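Local coordinates for Non-fluorescent flavoprotein (Photobacterium phosphoreum, PDB 1FVP) that binds FMN carrying a covalently attached myristate and belongs to the bacterial luciferase family, possibly sharing its FMN-linked alkanal monooxygenase activity, at residues Asn2-Gly7 and Thr194-Leu199; Pro91-Trp96 and Arg125-Leu130; His131-Glu136 and Phe201-Asp206. All blocks are in the same frame, centred on the assembly; numbering follows the deposited sequence.

Contact 1 of 3, residues Asn2-Gly7 and Thr194-Leu199; sequences NKWNYG and TVDFLL. With FMA (6-(3-tetradecanoic acid) flavine mononucleotide), chain D.
Gly7 N donates a hydrogen bond to Phe197 O, 2.9 Å away. The bond is nearly straight, at 162°, and the donor sits close to the C=O axis. It ties two parallel strands together at the pair Gly7 and Leu198, whose CA atoms are 4.7 Å apart. Gly7 has no side chain, and the CD2 methyl of Leu198 rests on Gly7 CA at 3.6 Å. Nearer the chain start, the carboxylate of Asp196 reaches beside the backbone of Asn5, and its OD2 accepts a weak bond from Asn5 N at 3.2 Å. Its OD1 also forms a long, weak ion pair with Arg125.

The ring of Phe197 meets two other aromatic rings at its rim. CE1 approaches CE3 of Trp4 in an offset edge-to-face pair, with the edge of Phe197 toward the face of Trp4, centroids 5.5 Å apart and planes at 66°. CD1 meets CE1 of Tyr6. These two rings are almost parallel but touch rim to rim, and neither covers the other. The side chains lie alongside and point the same way. Tyr6 CG is anti to its carbonyl carbon (chi1 -63°), on the side where the ring runs beside Phe197.

The bound flavin continues the cluster. Its C4 lies over the centre of the Trp4 ring, 3.4 Å above the plane. Its N3 is hydrogen-bonded to Asn2 O at 2.8 Å. Tyr6 OH lies beside C6' and C7' of the fatty chain, and Leu199 CD2 lies 4.0 Å from FMA C9'. Trp4 and Tyr6 thus line the pocket of the myristate-bearing FMN, with Phe197 packed beside them, on the mostly parallel sheet of a beta/alpha fold related to the barrel of bacterial luciferase.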
loop_
_atom_site.group_PDB
_atom_site.type_symbol
_atom_site.label_atom_id
_atom_site.label_comp_id
_atom_site.label_asym_id
_atom_site.label_seq_id
_atom_site.Cartn_x
_atom_site.Cartn_y
_atom_site.Cartn_z
ATOM N N ASN A 2 10.546 -20.642 4.399
ATOM C CA ASN A 2 11.579 -20.851 5.409
ATOM C C ASN A 2 12.561 -19.692 5.062
ATOM O O ASN A 2 13.440 -19.265 5.792
ATOM C CB ASN A 2 12.207 -22.217 5.396
ATOM C CG ASN A 2 13.518 -22.335 4.639
ATOM O OD1 ASN A 2 13.817 -21.621 3.661
ATOM N ND2 ASN A 2 14.364 -23.271 5.091
ATOM N N LYS A 3 12.322 -19.299 3.818
ATOM C CA LYS A 3 12.989 -18.209 3.129
ATOM C C LYS A 3 12.189 -16.970 3.604
ATOM O O LYS A 3 10.972 -16.999 3.423
ATOM C CB LYS A 3 12.854 -18.224 1.617
ATOM C CG LYS A 3 13.121 -16.861 0.967
ATOM C CD LYS A 3 12.874 -16.888 -0.525
ATOM C CE LYS A 3 12.823 -15.499 -1.131
ATOM N NZ LYS A 3 13.027 -15.583 -2.605
ATOM N N TRP A 4 12.925 -16.039 4.137
ATOM C CA TRP A 4 12.409 -14.788 4.674
ATOM C C TRP A 4 12.576 -13.630 3.684
ATOM O O TRP A 4 13.724 -13.275 3.377
ATOM C CB TRP A 4 13.145 -14.425 5.956
ATOM C CG TRP A 4 13.085 -15.439 7.031
ATOM C CD1 TRP A 4 12.530 -16.686 7.035
ATOM C CD2 TRP A 4 13.689 -15.268 8.332
ATOM N NE1 TRP A 4 12.744 -17.303 8.240
ATOM C CE2 TRP A 4 13.441 -16.456 9.058
ATOM C CE3 TRP A 4 14.383 -14.217 8.926
ATOM C CZ2 TRP A 4 13.875 -16.617 10.361
ATOM C CZ3 TRP A 4 14.817 -14.389 10.215
ATOM C CH2 TRP A 4 14.568 -15.559 10.928
ATOM N N ASN A 5 11.432 -13.115 3.270
ATOM C CA ASN A 5 11.442 -11.958 2.331
ATOM C C ASN A 5 11.579 -10.767 3.292
ATOM O O ASN A 5 11.213 -10.924 4.481
ATOM C CB ASN A 5 10.247 -12.049 1.408
ATOM C CG ASN A 5 10.309 -11.262 0.118
ATOM O OD1 ASN A 5 9.469 -10.362 -0.113
ATOM N ND2 ASN A 5 11.264 -11.543 -0.775
ATOM N N TYR A 6 12.111 -9.664 2.815
ATOM C CA TYR A 6 12.305 -8.439 3.594
ATOM C C TYR A 6 11.773 -7.228 2.836
ATOM O O TYR A 6 11.995 -7.093 1.626
ATOM C CB TYR A 6 13.790 -8.216 3.908
ATOM C CG TYR A 6 14.386 -9.304 4.757
ATOM C CD1 TYR A 6 14.165 -9.330 6.138
ATOM C CD2 TYR A 6 15.167 -10.302 4.195
ATOM C CE1 TYR A 6 14.717 -10.326 6.941
ATOM C CE2 TYR A 6 15.717 -11.316 4.981
ATOM C CZ TYR A 6 15.489 -11.320 6.350
ATOM O OH TYR A 6 16.049 -12.319 7.087
ATOM N N GLY A 7 11.101 -6.383 3.588
ATOM C CA GLY A 7 10.495 -5.143 3.049
ATOM C C GLY A 7 10.912 -3.988 3.951
ATOM O O GLY A 7 11.603 -4.255 4.944
ATOM N N THR A 194 7.123 -17.640 11.944
ATOM C CA THR A 194 6.157 -17.423 10.864
ATOM C C THR A 194 6.024 -15.983 10.395
ATOM O O THR A 194 4.895 -15.608 9.920
ATOM C CB THR A 194 4.730 -17.978 11.286
ATOM O OG1 THR A 194 4.114 -17.071 12.255
ATOM C CG2 THR A 194 4.818 -19.408 11.830
ATOM N N VAL A 195 7.091 -15.179 10.486
ATOM C CA VAL A 195 6.913 -13.781 10.045
ATOM C C VAL A 195 8.046 -13.350 9.121
ATOM O O VAL A 195 9.107 -13.959 9.187
ATOM C CB VAL A 195 6.863 -12.861 11.272
ATOM C CG1 VAL A 195 5.617 -12.978 12.110
ATOM C CG2 VAL A 195 8.141 -13.080 12.072
ATOM N N ASP A 196 7.727 -12.342 8.367
ATOM C CA ASP A 196 8.468 -11.572 7.384
ATOM C C ASP A 196 8.519 -10.155 7.980
ATOM O O ASP A 196 7.565 -9.831 8.722
ATOM C CB ASP A 196 7.822 -11.642 6.016
ATOM C CG ASP A 196 8.543 -12.656 5.139
ATOM O OD1 ASP A 196 9.257 -13.525 5.675
ATOM O OD2 ASP A 196 8.358 -12.537 3.904
ATOM N N PHE A 197 9.567 -9.392 7.679
ATOM C CA PHE A 197 9.700 -8.064 8.298
ATOM C C PHE A 197 9.724 -6.828 7.411
ATOM O O PHE A 197 10.288 -6.683 6.335
ATOM C CB PHE A 197 10.903 -8.024 9.238
ATOM C CG PHE A 197 11.354 -9.320 9.802
ATOM C CD1 PHE A 197 12.153 -10.162 9.031
ATOM C CD2 PHE A 197 10.980 -9.701 11.090
ATOM C CE1 PHE A 197 12.587 -11.390 9.539
ATOM C CE2 PHE A 197 11.401 -10.927 11.624
ATOM C CZ PHE A 197 12.209 -11.757 10.824
ATOM N N LEU A 198 9.034 -5.858 7.972
ATOM C CA LEU A 198 8.863 -4.508 7.450
ATOM C C LEU A 198 9.588 -3.736 8.569
ATOM O O LEU A 198 8.924 -3.623 9.625
ATOM C CB LEU A 198 7.380 -4.215 7.371
ATOM C CG LEU A 198 6.563 -4.744 6.225
ATOM C CD1 LEU A 198 5.347 -3.844 5.986
ATOM C CD2 LEU A 198 7.442 -4.787 4.973
ATOM N N LEU A 199 10.810 -3.342 8.313
ATOM C CA LEU A 199 11.626 -2.676 9.324
ATOM C C LEU A 199 11.996 -1.255 8.975
ATOM O O LEU A 199 12.746 -1.058 8.008
ATOM C CB LEU A 199 12.830 -3.620 9.553
ATOM C CG LEU A 199 13.317 -4.492 8.416
ATOM C CD1 LEU A 199 13.670 -3.687 7.172
ATOM C CD2 LEU A 199 14.557 -5.263 8.842
HETATM N N1 FMA D . 15.834 -19.535 9.879
HETATM C C2 FMA D . 15.183 -19.608 8.717
HETATM O O2 FMA D . 14.376 -20.388 8.375
HETATM N N3 FMA D . 15.458 -18.614 7.689
HETATM C C4 FMA D . 16.358 -17.632 7.896
HETATM O O4 FMA D . 16.558 -16.832 7.008
HETATM C C4A FMA D . 17.048 -17.576 9.147
HETATM N N5 FMA D . 17.941 -16.668 9.450
HETATM C C5A FMA D . 18.622 -16.566 10.602
HETATM C C6 FMA D . 19.556 -15.560 10.836
HETATM C C7 FMA D . 20.200 -15.541 12.048
HETATM C C7M FMA D . 21.264 -14.455 12.433
HETATM C C8 FMA D . 19.935 -16.533 13.063
HETATM C C8M FMA D . 20.614 -16.554 14.394
HETATM C C9 FMA D . 19.007 -17.517 12.795
HETATM C C9A FMA D . 18.326 -17.585 11.615
HETATM N N10 FMA D . 17.375 -18.543 11.289
HETATM C C10 FMA D . 16.712 -18.634 10.137
HETATM C C1B FMA D . 17.025 -19.626 12.311
HETATM C C2B FMA D . 15.549 -20.202 12.187
HETATM O O2B FMA D . 15.090 -20.074 13.521
HETATM C C3B FMA D . 15.607 -21.628 11.690
HETATM O "O3'" FMA D . 16.802 -21.886 11.025
HETATM C C4B FMA D . 14.443 -22.065 10.794
HETATM O "O4'" FMA D . 13.155 -21.889 11.487
HETATM C C5B FMA D . 14.578 -23.567 10.417
HETATM O "O5'" FMA D . 13.284 -24.251 10.923
HETATM P P FMA D . 13.147 -25.552 11.810
HETATM O O1P FMA D . 13.676 -26.628 10.798
HETATM O O2P FMA D . 14.014 -25.396 12.962
HETATM O O3P FMA D . 11.839 -25.632 12.247
HETATM C "C1'" FMA D . 21.504 -14.331 7.982
HETATM O "O1'" FMA D . 22.301 -13.932 8.915
HETATM O "O2'" FMA D . 21.958 -14.524 6.850
HETATM C "C2'" FMA D . 20.376 -15.158 8.505
HETATM C "C3'" FMA D . 19.765 -14.557 9.779
HETATM C "C4'" FMA D . 18.569 -13.745 9.385
HETATM C "C5'" FMA D . 18.704 -12.258 9.160
HETATM C "C6'" FMA D . 17.600 -11.452 9.798
HETATM C "C7'" FMA D . 17.345 -10.134 9.081
HETATM C "C8'" FMA D . 17.561 -8.908 9.862
HETATM C "C9'" FMA D . 16.402 -8.278 10.616
HETATM C C11 FMA D . 16.830 -7.274 11.642
HETATM C C12 FMA D . 17.960 -6.336 11.423
HETATM C C13 FMA D . 18.257 -5.279 12.433
HETATM C C14 FMA D . 19.372 -4.331 12.124
HETATM C C15 FMA D . 20.608 -4.967 11.555
#

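Contact 2 of 3, residues Pro91-Trp96 and Arg125-Leu130; sequences PLVFKW and RHQLML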
loop_
_atom_site.group_PDB
_atom_site.type_symbol
_atom_site.label_atom_id
_atom_site.label_comp_id
_atom_site.label_asym_id
_atom_site.label_seq_id
_atom_site.Cartn_x
_atom_site.Cartn_y
_atom_site.Cartn_z
ATOM N N PRO A 91 -3.256 -13.085 6.104
ATOM C CA PRO A 91 -2.087 -12.930 6.971
ATOM C C PRO A 91 -2.255 -11.579 7.669
ATOM O O PRO A 91 -2.952 -10.687 7.149
ATOM C CB PRO A 91 -0.878 -12.980 6.063
ATOM C CG PRO A 91 -1.409 -13.215 4.682
ATOM C CD PRO A 91 -2.875 -12.803 4.720
ATOM N N LEU A 92 -1.615 -11.494 8.813
ATOM C CA LEU A 92 -1.605 -10.312 9.664
ATOM C C LEU A 92 -0.295 -9.512 9.518
ATOM O O LEU A 92 0.771 -10.044 9.153
ATOM C CB LEU A 92 -1.734 -10.756 11.119
ATOM C CG LEU A 92 -2.748 -11.720 11.638
ATOM C CD1 LEU A 92 -2.404 -12.036 13.097
ATOM C CD2 LEU A 92 -4.117 -11.058 11.616
ATOM N N VAL A 93 -0.433 -8.246 9.868
ATOM C CA VAL A 93 0.751 -7.333 9.855
ATOM C C VAL A 93 0.793 -6.806 11.298
ATOM O O VAL A 93 -0.048 -6.015 11.727
ATOM C CB VAL A 93 0.705 -6.366 8.684
ATOM C CG1 VAL A 93 -0.343 -5.259 8.832
ATOM C CG2 VAL A 93 2.079 -5.801 8.357
ATOM N N PHE A 94 1.749 -7.343 12.033
ATOM C CA PHE A 94 1.967 -7.054 13.457
ATOM C C PHE A 94 2.345 -5.619 13.702
ATOM O O PHE A 94 3.202 -5.123 12.966
ATOM C CB PHE A 94 2.896 -8.112 14.079
ATOM C CG PHE A 94 2.113 -9.398 14.269
ATOM C CD1 PHE A 94 1.144 -9.455 15.281
ATOM C CD2 PHE A 94 2.286 -10.487 13.436
ATOM C CE1 PHE A 94 0.394 -10.591 15.501
ATOM C CE2 PHE A 94 1.526 -11.647 13.623
ATOM C CZ PHE A 94 0.587 -11.689 14.650
ATOM N N LYS A 95 1.698 -4.997 14.686
ATOM C CA LYS A 95 2.027 -3.594 14.971
ATOM C C LYS A 95 3.429 -3.467 15.575
ATOM O O LYS A 95 4.067 -4.358 16.139
ATOM C CB LYS A 95 1.025 -2.801 15.770
ATOM C CG LYS A 95 -0.204 -2.435 14.923
ATOM C CD LYS A 95 -0.794 -1.143 15.406
ATOM C CE LYS A 95 -1.229 -1.146 16.846
ATOM N NZ LYS A 95 -2.459 -0.308 17.001
ATOM N N TRP A 96 3.920 -2.272 15.407
ATOM C CA TRP A 96 5.236 -1.759 15.813
ATOM C C TRP A 96 5.181 -1.379 17.285
ATOM O O TRP A 96 6.130 -1.811 17.962
ATOM C CB TRP A 96 5.565 -0.700 14.838
ATOM C CG TRP A 96 5.878 0.704 14.739
ATOM C CD1 TRP A 96 6.512 1.216 13.628
ATOM C CD2 TRP A 96 5.649 1.851 15.562
ATOM N NE1 TRP A 96 6.690 2.563 13.722
ATOM C CE2 TRP A 96 6.180 2.984 14.918
ATOM C CE3 TRP A 96 5.055 2.035 16.790
ATOM C CZ2 TRP A 96 6.149 4.263 15.449
ATOM C CZ3 TRP A 96 5.007 3.310 17.329
ATOM C CH2 TRP A 96 5.550 4.415 16.681
ATOM N N ARG A 125 1.930 -16.567 6.361
ATOM C CA ARG A 125 3.050 -15.877 6.973
ATOM C C ARG A 125 2.722 -14.427 7.338
ATOM O O ARG A 125 2.428 -13.597 6.467
ATOM C CB ARG A 125 4.222 -15.812 6.012
ATOM C CG ARG A 125 4.682 -17.082 5.326
ATOM C CD ARG A 125 6.158 -16.917 4.990
ATOM N NE ARG A 125 6.824 -16.470 6.209
ATOM C CZ ARG A 125 8.120 -16.451 6.437
ATOM N NH1 ARG A 125 8.971 -16.837 5.498
ATOM N NH2 ARG A 125 8.572 -16.080 7.635
ATOM N N HIS A 126 2.821 -14.149 8.614
ATOM C CA HIS A 126 2.530 -12.797 9.143
ATOM C C HIS A 126 3.608 -11.818 8.737
ATOM O O HIS A 126 4.605 -12.279 8.146
ATOM C CB HIS A 126 2.375 -12.860 10.685
ATOM C CG HIS A 126 1.355 -13.922 11.002
ATOM N ND1 HIS A 126 0.131 -13.980 10.372
ATOM C CD2 HIS A 126 1.396 -14.968 11.863
ATOM C CE1 HIS A 126 -0.531 -15.019 10.854
ATOM N NE2 HIS A 126 0.201 -15.636 11.760
ATOM N N GLN A 127 3.435 -10.539 9.005
ATOM C CA GLN A 127 4.459 -9.526 8.652
ATOM C C GLN A 127 4.711 -8.738 9.954
ATOM O O GLN A 127 3.744 -8.233 10.547
ATOM C CB GLN A 127 4.122 -8.562 7.546
ATOM C CG GLN A 127 4.192 -9.060 6.136
ATOM C CD GLN A 127 5.501 -8.839 5.449
ATOM O OE1 GLN A 127 5.642 -9.192 4.294
ATOM N NE2 GLN A 127 6.493 -8.254 6.101
ATOM N N LEU A 128 5.987 -8.704 10.278
ATOM C CA LEU A 128 6.456 -8.038 11.515
ATOM C C LEU A 128 7.042 -6.668 11.210
ATOM O O LEU A 128 7.933 -6.601 10.344
ATOM C CB LEU A 128 7.388 -9.070 12.151
ATOM C CG LEU A 128 7.809 -8.936 13.594
ATOM C CD1 LEU A 128 6.618 -8.785 14.526
ATOM C CD2 LEU A 128 8.647 -10.164 13.966
ATOM N N MET A 129 6.512 -5.664 11.902
ATOM C CA MET A 129 6.921 -4.278 11.744
ATOM C C MET A 129 7.747 -3.762 12.947
ATOM O O MET A 129 7.168 -3.441 14.006
ATOM C CB MET A 129 5.795 -3.285 11.544
ATOM C CG MET A 129 4.687 -3.673 10.649
ATOM S SD MET A 129 3.707 -2.174 10.232
ATOM C CE MET A 129 3.315 -1.590 11.881
ATOM N N LEU A 130 9.030 -3.619 12.692
ATOM C CA LEU A 130 10.049 -3.140 13.596
ATOM C C LEU A 130 10.751 -1.852 13.104
ATOM O O LEU A 130 11.042 -1.603 11.936
ATOM C CB LEU A 130 11.121 -4.224 13.731
ATOM C CG LEU A 130 10.783 -5.660 13.954
ATOM C CD1 LEU A 130 11.870 -6.558 13.388
ATOM C CD2 LEU A 130 10.631 -5.880 15.459
#
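The short strand around Val93 runs parallel to the strand that starts at His126, with axes 4.6 Å apart at closest approach and 19° between their directions. Gln127 sits between Leu92 and Phe94 and uses both its backbone groups. Its N binds Leu92 O at 2.7 Å, and its O takes the N-H of Phe94 at 2.6 Å. Further on, the CA-H of Trp96 points to Met129 O, with CA 3.1 Å from the oxygen.

His126 carries the side-chain contact at one end. Its ND1 accepts a weak bond from Leu92 N at 3.4 Å. Leu92 runs alongside it in the same direction and sets CD1 over one face of the imidazole, toward the rim. Phe94 turns its edge to a face of the same ring, with centroids 5.4 Å apart and planes at 88°, and its CE2 also meets His126 CB. The CB of Phe94 touches CD1 of Leu128. Val93 and Gln127 share another face of the sheet, where Val93 CG2 meets Gln127 CB at 3.5 Å. At the far end Met129 CG lies against Phe94 O. The bend at its last torsion (chi3 -55°) brings CE round to Trp96 CB, at 3.8 Å.

The strands belong to a beta-alpha-beta unit. Its helix 100-116 covers Leu92, Phe94 and Leu128, and its Tyr110 adds another edge-to-face contact to His126. The buried main-chain groups of Gln127 are paired across the strands, and the rest of the contact is mainly apolar or aromatic. The weak bond from Leu92 N is consistent with ND1 of His126 being the unprotonated ring nitrogen.

Contact 3 of 3, residues His131-Glu136 and Phe201-Asp206; sequences HVNVNE and FESMQD. With FMA (6-(3-tetradecanoic acid) flavine mononucleotide), chain D.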
loop_
_atom_site.group_PDB
_atom_site.type_symbol
_atom_site.label_atom_id
_atom_site.label_comp_id
_atom_site.label_asym_id
_atom_site.label_seq_id
_atom_site.Cartn_x
_atom_site.Cartn_y
_atom_site.Cartn_z
ATOM N N HIS A 131 11.097 -1.060 14.094
ATOM C CA HIS A 131 11.788 0.213 14.070
ATOM C C HIS A 131 13.276 0.050 14.337
ATOM O O HIS A 131 13.682 0.437 15.451
ATOM C CB HIS A 131 11.254 1.184 15.179
ATOM C CG HIS A 131 10.642 2.378 14.545
ATOM N ND1 HIS A 131 9.359 2.818 14.669
ATOM C CD2 HIS A 131 11.252 3.234 13.675
ATOM C CE1 HIS A 131 9.211 3.907 13.918
ATOM N NE2 HIS A 131 10.325 4.177 13.296
ATOM N N VAL A 132 14.069 -0.475 13.441
ATOM C CA VAL A 132 15.517 -0.634 13.664
ATOM C C VAL A 132 16.255 0.682 13.897
ATOM O O VAL A 132 15.869 1.776 13.431
ATOM C CB VAL A 132 16.111 -1.374 12.443
ATOM C CG1 VAL A 132 17.608 -1.239 12.299
ATOM C CG2 VAL A 132 15.743 -2.849 12.500
ATOM N N ASN A 133 17.364 0.550 14.607
ATOM C CA ASN A 133 18.282 1.668 14.924
ATOM C C ASN A 133 19.573 1.003 15.412
ATOM O O ASN A 133 19.559 0.629 16.577
ATOM C CB ASN A 133 17.716 2.657 15.920
ATOM C CG ASN A 133 18.703 3.747 16.267
ATOM O OD1 ASN A 133 19.880 3.449 16.399
ATOM N ND2 ASN A 133 18.274 4.993 16.405
ATOM N N VAL A 134 20.551 0.910 14.554
ATOM C CA VAL A 134 21.822 0.253 14.886
ATOM C C VAL A 134 22.977 1.193 15.170
ATOM O O VAL A 134 23.406 1.949 14.280
ATOM C CB VAL A 134 22.138 -0.725 13.720
ATOM C CG1 VAL A 134 23.616 -0.991 13.480
ATOM C CG2 VAL A 134 21.397 -2.038 13.898
ATOM N N ASN A 135 23.541 1.102 16.354
ATOM C CA ASN A 135 24.705 1.969 16.707
ATOM C C ASN A 135 25.570 1.157 17.654
ATOM O O ASN A 135 25.072 0.723 18.718
ATOM C CB ASN A 135 24.112 3.279 17.139
ATOM C CG ASN A 135 24.923 4.113 18.091
ATOM O OD1 ASN A 135 26.116 4.391 17.900
ATOM N ND2 ASN A 135 24.220 4.514 19.150
ATOM N N GLU A 136 26.820 0.940 17.267
ATOM C CA GLU A 136 27.794 0.144 18.028
ATOM C C GLU A 136 27.751 0.479 19.516
ATOM O O GLU A 136 28.077 -0.357 20.377
ATOM C CB GLU A 136 29.228 0.218 17.564
ATOM C CG GLU A 136 29.720 -0.350 16.256
ATOM C CD GLU A 136 29.697 -1.812 15.943
ATOM O OE1 GLU A 136 30.464 -2.668 16.392
ATOM O OE2 GLU A 136 28.780 -2.099 15.118
ATOM N N PHE A 201 14.053 1.989 9.188
ATOM C CA PHE A 201 15.407 2.385 9.640
ATOM C C PHE A 201 15.444 3.914 9.708
ATOM O O PHE A 201 16.509 4.488 9.430
ATOM C CB PHE A 201 16.489 1.915 8.709
ATOM C CG PHE A 201 16.729 0.507 8.325
ATOM C CD1 PHE A 201 17.353 -0.364 9.213
ATOM C CD2 PHE A 201 16.394 0.040 7.054
ATOM C CE1 PHE A 201 17.599 -1.687 8.887
ATOM C CE2 PHE A 201 16.629 -1.279 6.682
ATOM C CZ PHE A 201 17.236 -2.135 7.615
ATOM N N GLU A 202 14.344 4.548 10.024
ATOM C CA GLU A 202 14.272 6.005 10.034
ATOM C C GLU A 202 14.532 6.667 11.360
ATOM O O GLU A 202 14.286 7.897 11.431
ATOM C CB GLU A 202 12.913 6.549 9.593
ATOM C CG GLU A 202 12.325 6.407 8.218
ATOM C CD GLU A 202 13.298 6.516 7.082
ATOM O OE1 GLU A 202 13.980 5.601 6.655
ATOM O OE2 GLU A 202 13.307 7.671 6.618
ATOM N N SER A 203 14.950 5.943 12.364
ATOM C CA SER A 203 15.181 6.673 13.651
ATOM C C SER A 203 16.599 7.202 13.510
ATOM O O SER A 203 16.955 8.222 14.095
ATOM C CB SER A 203 14.940 5.776 14.821
ATOM O OG SER A 203 14.940 4.399 14.434
ATOM N N MET A 204 17.348 6.502 12.692
ATOM C CA MET A 204 18.737 6.654 12.312
ATOM C C MET A 204 19.045 7.896 11.481
ATOM O O MET A 204 18.893 7.884 10.250
ATOM C CB MET A 204 19.251 5.459 11.491
ATOM C CG MET A 204 19.255 4.177 12.283
ATOM S SD MET A 204 20.536 3.147 11.510
ATOM C CE MET A 204 19.569 2.109 10.422
ATOM N N GLN A 205 19.538 8.874 12.209
ATOM C CA GLN A 205 19.905 10.172 11.660
ATOM C C GLN A 205 21.153 10.121 10.790
ATOM O O GLN A 205 21.135 10.725 9.704
ATOM C CB GLN A 205 20.077 11.254 12.732
ATOM C CG GLN A 205 18.796 11.782 13.358
ATOM C CD GLN A 205 19.081 12.773 14.470
ATOM O OE1 GLN A 205 19.958 13.640 14.369
ATOM N NE2 GLN A 205 18.339 12.657 15.573
ATOM N N ASP A 206 22.189 9.479 11.234
ATOM C CA ASP A 206 23.451 9.452 10.451
ATOM C C ASP A 206 23.284 8.692 9.148
ATOM O O ASP A 206 23.732 7.533 9.058
ATOM C CB ASP A 206 24.573 8.976 11.367
ATOM C CG ASP A 206 25.905 8.857 10.660
ATOM O OD1 ASP A 206 26.014 9.057 9.434
ATOM O OD2 ASP A 206 26.866 8.546 11.402
HETATM N N1 FMA D . 15.834 -19.535 9.879
HETATM C C2 FMA D . 15.183 -19.608 8.717
HETATM O O2 FMA D . 14.376 -20.388 8.375
HETATM N N3 FMA D . 15.458 -18.614 7.689
HETATM C C4 FMA D . 16.358 -17.632 7.896
HETATM O O4 FMA D . 16.558 -16.832 7.008
HETATM C C4A FMA D . 17.048 -17.576 9.147
HETATM N N5 FMA D . 17.941 -16.668 9.450
HETATM C C5A FMA D . 18.622 -16.566 10.602
HETATM C C6 FMA D . 19.556 -15.560 10.836
HETATM C C7 FMA D . 20.200 -15.541 12.048
HETATM C C7M FMA D . 21.264 -14.455 12.433
HETATM C C8 FMA D . 19.935 -16.533 13.063
HETATM C C8M FMA D . 20.614 -16.554 14.394
HETATM C C9 FMA D . 19.007 -17.517 12.795
HETATM C C9A FMA D . 18.326 -17.585 11.615
HETATM N N10 FMA D . 17.375 -18.543 11.289
HETATM C C10 FMA D . 16.712 -18.634 10.137
HETATM C C1B FMA D . 17.025 -19.626 12.311
HETATM C C2B FMA D . 15.549 -20.202 12.187
HETATM O O2B FMA D . 15.090 -20.074 13.521
HETATM C C3B FMA D . 15.607 -21.628 11.690
HETATM O "O3'" FMA D . 16.802 -21.886 11.025
HETATM C C4B FMA D . 14.443 -22.065 10.794
HETATM O "O4'" FMA D . 13.155 -21.889 11.487
HETATM C C5B FMA D . 14.578 -23.567 10.417
HETATM O "O5'" FMA D . 13.284 -24.251 10.923
HETATM P P FMA D . 13.147 -25.552 11.810
HETATM O O1P FMA D . 13.676 -26.628 10.798
HETATM O O2P FMA D . 14.014 -25.396 12.962
HETATM O O3P FMA D . 11.839 -25.632 12.247
HETATM C "C1'" FMA D . 21.504 -14.331 7.982
HETATM O "O1'" FMA D . 22.301 -13.932 8.915
HETATM O "O2'" FMA D . 21.958 -14.524 6.850
HETATM C "C2'" FMA D . 20.376 -15.158 8.505
HETATM C "C3'" FMA D . 19.765 -14.557 9.779
HETATM C "C4'" FMA D . 18.569 -13.745 9.385
HETATM C "C5'" FMA D . 18.704 -12.258 9.160
HETATM C "C6'" FMA D . 17.600 -11.452 9.798
HETATM C "C7'" FMA D . 17.345 -10.134 9.081
HETATM C "C8'" FMA D . 17.561 -8.908 9.862
HETATM C "C9'" FMA D . 16.402 -8.278 10.616
HETATM C C11 FMA D . 16.830 -7.274 11.642
HETATM C C12 FMA D . 17.960 -6.336 11.423
HETATM C C13 FMA D . 18.257 -5.279 12.433
HETATM C C14 FMA D . 19.372 -4.331 12.124
HETATM C C15 FMA D . 20.608 -4.967 11.555
#
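Val132 and Phe201 meet where the loop between strand 195-199 and helix 207-227 packs against the end of strand 126-134. This is a strand-to-helix loop at the C-terminal ends of parallel neighbouring strands in a beta/alpha fold.

Apolar packing comes first. The two side chains lie next to each other and point the same way. Val132 CG1, anti to its backbone N (chi1 162°), comes to the edge of the Phe201 ring near its plane, 3.2 Å from CD1. Met204 packs on the next part of the strand. It slides past Asn133 in the opposite direction, and the CG atoms of Asn133 and Met204 are 4.0 Å apart. A bend at its last torsion (chi3 -97°) places CE 4.3 Å from Val132 CG1. The sulfur, SD, lies 3.8 Å from Val134 N.

Polar atoms meet at Ser203. Its OG is 3.0 Å from Val132 O. The same OG also touches Asn133 CB, at 3.6 Å, and lies near the His131 ring. Helix 138-155 packs against this side through Leu145 on Ser203 and through Ala141 and Glu144 on Asn133.

Ligand contacts form the third group. Val132 and Val134 both face the end of the fatty chain of FMA. In Val132 the two methyls divide the work, CG1 going to Phe201 and CG2 to the ligand, 3.5 Å from FMA C13. Farther along, Val134 CG2 stands 3.5 Å from FMA C14, the carbon next to the end of the chain.

In the fold
All three contacts are buried, but contact 2 lies nearest the middle of the chain and contact 3 farthest out. Contacts 1 and 2 are pairings within one sheet. Their strands 195-199 and 126-134 are neighbours, joined by probable backbone bonds between Asp196 or Leu198 and Leu128. Contact 2 is nested inside the loop closed by contact 1. Contact 3 uses the later part of strand 126-134 and the loop after strand 195-199, and is held mainly by side-chain packing, with no clear hydrogen bond between its segments. Contacts 1 and 3 touch the same FMA at different places: contact 1 meets the flavin and the middle of the tail, and contact 3 the tail end.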